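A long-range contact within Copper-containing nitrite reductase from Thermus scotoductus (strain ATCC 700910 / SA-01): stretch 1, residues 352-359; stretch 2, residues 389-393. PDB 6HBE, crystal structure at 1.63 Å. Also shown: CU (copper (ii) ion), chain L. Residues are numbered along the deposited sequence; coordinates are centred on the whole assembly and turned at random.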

# COMPACT_ATOMS: atom_id res chain seq x y z
N GLN C 352 -12.50 5.80 -18.04
CA GLN C 352 -12.92 6.06 -16.65
C GLN C 352 -12.79 7.52 -16.29
O GLN C 352 -11.79 8.15 -16.62
CB GLN C 352 -12.05 5.25 -15.68
CG GLN C 352 -12.10 3.76 -15.85
CD GLN C 352 -11.29 3.01 -14.79
OE1 GLN C 352 -10.29 3.52 -14.29
NE2 GLN C 352 -11.73 1.82 -14.44
N MET C 353 -13.78 8.04 -15.57
CA MET C 353 -13.62 9.26 -14.78
C MET C 353 -13.22 8.78 -13.38
O MET C 353 -13.95 8.01 -12.78
CB MET C 353 -14.93 10.05 -14.70
CG MET C 353 -15.45 10.53 -16.06
SD MET C 353 -17.22 10.20 -16.22
CE MET C 353 -17.64 11.36 -17.54
N VAL C 354 -12.06 9.21 -12.89
CA VAL C 354 -11.50 8.69 -11.63
C VAL C 354 -10.48 9.68 -11.04
O VAL C 354 -9.57 10.13 -11.72
CB VAL C 354 -10.92 7.25 -11.82
CG1 VAL C 354 -9.88 7.17 -12.93
CG2 VAL C 354 -10.34 6.68 -10.51
N GLY C 355 -10.66 10.02 -9.75
CA GLY C 355 -9.81 11.04 -9.10
C GLY C 355 -9.75 12.37 -9.84
O GLY C 355 -8.68 12.95 -9.99
N ASN C 356 -10.92 12.86 -10.29
CA ASN C 356 -11.03 14.09 -11.10
C ASN C 356 -10.06 14.06 -12.29
O ASN C 356 -9.30 15.01 -12.51
CB ASN C 356 -10.84 15.35 -10.26
CG ASN C 356 -12.00 15.63 -9.32
OD1 ASN C 356 -12.87 14.79 -9.08
ND2 ASN C 356 -12.04 16.84 -8.79
N SER C 357 -10.07 12.95 -13.02
CA SER C 357 -9.28 12.78 -14.23
C SER C 357 -9.93 11.80 -15.16
O SER C 357 -10.83 11.07 -14.75
CB SER C 357 -7.83 12.35 -13.92
OG SER C 357 -7.70 10.98 -13.56
N PHE C 358 -9.47 11.77 -16.42
CA PHE C 358 -9.92 10.80 -17.40
C PHE C 358 -8.81 9.78 -17.65
O PHE C 358 -7.68 10.17 -17.88
CB PHE C 358 -10.33 11.46 -18.74
CG PHE C 358 -11.47 12.44 -18.62
CD1 PHE C 358 -12.77 11.99 -18.49
CD2 PHE C 358 -11.23 13.83 -18.63
CE1 PHE C 358 -13.83 12.90 -18.38
CE2 PHE C 358 -12.27 14.73 -18.53
CZ PHE C 358 -13.57 14.27 -18.40
N TYR C 359 -9.15 8.48 -17.65
CA TYR C 359 -8.18 7.38 -17.82
C TYR C 359 -8.65 6.36 -18.85
O TYR C 359 -9.66 5.72 -18.64
CB TYR C 359 -7.91 6.67 -16.48
CG TYR C 359 -6.83 5.63 -16.56
CD1 TYR C 359 -5.49 6.01 -16.64
CD2 TYR C 359 -7.13 4.29 -16.59
CE1 TYR C 359 -4.48 5.05 -16.74
CE2 TYR C 359 -6.13 3.32 -16.69
CZ TYR C 359 -4.81 3.72 -16.75
OH TYR C 359 -3.82 2.76 -16.84
N ARG C 389 -19.43 13.81 -9.20
CA ARG C 389 -20.09 13.72 -10.50
C ARG C 389 -19.24 14.36 -11.58
O ARG C 389 -18.54 15.33 -11.31
CB ARG C 389 -21.47 14.41 -10.48
CG ARG C 389 -22.58 13.62 -9.82
CD ARG C 389 -23.98 14.25 -10.02
NE ARG C 389 -23.94 15.70 -9.83
CZ ARG C 389 -24.01 16.37 -8.67
NH1 ARG C 389 -24.18 15.75 -7.50
NH2 ARG C 389 -23.94 17.70 -8.67
N HIS C 390 -19.31 13.81 -12.78
CA HIS C 390 -18.56 14.29 -13.94
C HIS C 390 -19.38 14.17 -15.22
O HIS C 390 -20.28 13.31 -15.32
CB HIS C 390 -17.28 13.48 -14.18
CG HIS C 390 -16.37 13.46 -13.01
ND1 HIS C 390 -15.73 14.59 -12.56
CD2 HIS C 390 -16.03 12.46 -12.15
CE1 HIS C 390 -15.01 14.29 -11.49
NE2 HIS C 390 -15.17 13.00 -11.22
N ASP C 391 -19.00 15.00 -16.20
CA ASP C 391 -19.42 14.83 -17.59
C ASP C 391 -18.20 14.93 -18.47
O ASP C 391 -17.06 15.12 -17.98
CB ASP C 391 -20.57 15.82 -17.97
CG ASP C 391 -20.14 17.31 -17.96
OD1 ASP C 391 -18.93 17.65 -18.05
OD2 ASP C 391 -21.05 18.18 -17.91
N ALA C 392 -18.41 14.78 -19.78
CA ALA C 392 -17.36 15.03 -20.76
C ALA C 392 -17.97 15.90 -21.88
O ALA C 392 -18.97 15.50 -22.46
CB ALA C 392 -16.86 13.71 -21.33
N VAL C 393 -17.36 17.06 -22.15
CA VAL C 393 -17.85 18.07 -23.14
C VAL C 393 -16.69 18.51 -24.06
O VAL C 393 -15.65 19.00 -23.59
CB VAL C 393 -18.50 19.31 -22.44
CG1 VAL C 393 -19.51 18.90 -21.38
CG2 VAL C 393 -17.47 20.23 -21.78
CU CU L . -15.73 16.55 -13.16

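The contact between these two stretches is a small, buried packing contact without a single hydrogen bond across it, in which a hairpin packs side chains against a copper-binding histidine and the chain that follows it. It illustrates a general principle of metalloprotein architecture: the residues that pack against a metal ligand need not touch the metal to help define the space in which the ligand sits.

The first stretch supplies its own scaffold. Gln352 and Tyr359 pair through two backbone hydrogen bonds, Gln352 N to Tyr359 O and Tyr359 N to Gln352 O, both 2.9 Å, and Val354 N to Ser357 O, also 2.9 Å, continues the ladder toward the turn. Ser357 OG adds a side-chain hydrogen bond to Val354 O at 2.8 Å. Within the turn, Gly355 and Asn356 both have positive phi, a conformation that glycine adopts readily. The second stretch has no such internal ladder and approaches at side-chain distance: even the closest alpha carbons, Met353 CA and His390 CA, are 7.1 Å apart. Only 284 Å² is buried, both sides summed.

His390 is the centre of the arrangement. His390 ND1 binds the copper ion CU at 2.0 Å, with two further ligand atoms coming from elsewhere in the structure, and its NE2 is hydrogen-bonded elsewhere. Both ring nitrogens are engaged, and the closest hairpin contacts fall on the two carbons that flank NE2, CD2 and CE1. Met353 CB lies 3.7 Å from His390 CD2, a van der Waals contact, while Asn356 OD1 comes to 3.3 Å from His390 CE1, at the ring edge and near its plane. An imidazole C–H is slightly polarised, more so when the ring is bound to a metal, so a carbonyl oxygen is an electrostatically reasonable neighbour there.

Met353 also reaches along the second stretch. Its CB points toward that stretch, and the flexible thioether chain carries Met353 CE to 3.7 Å from Asp391 C, so that one residue spans both the histidine ring and the backbone beyond it.

Phe358 completes the packing. Phe358 CE1 lies 4.3 Å from Ala392 CB, a modest apolar contact, and Phe358 CZ is 3.6 Å from Asp391 O, which meets the ring at its edge, where the aromatic hydrogens carry partial positive charge. That carbonyl is buried here without a hydrogen-bonding partner anywhere in the model; the polarised ring edge is a favourable but weak neighbour for it. No hydrogen bond crosses the contact; what the atoms show is side-chain packing.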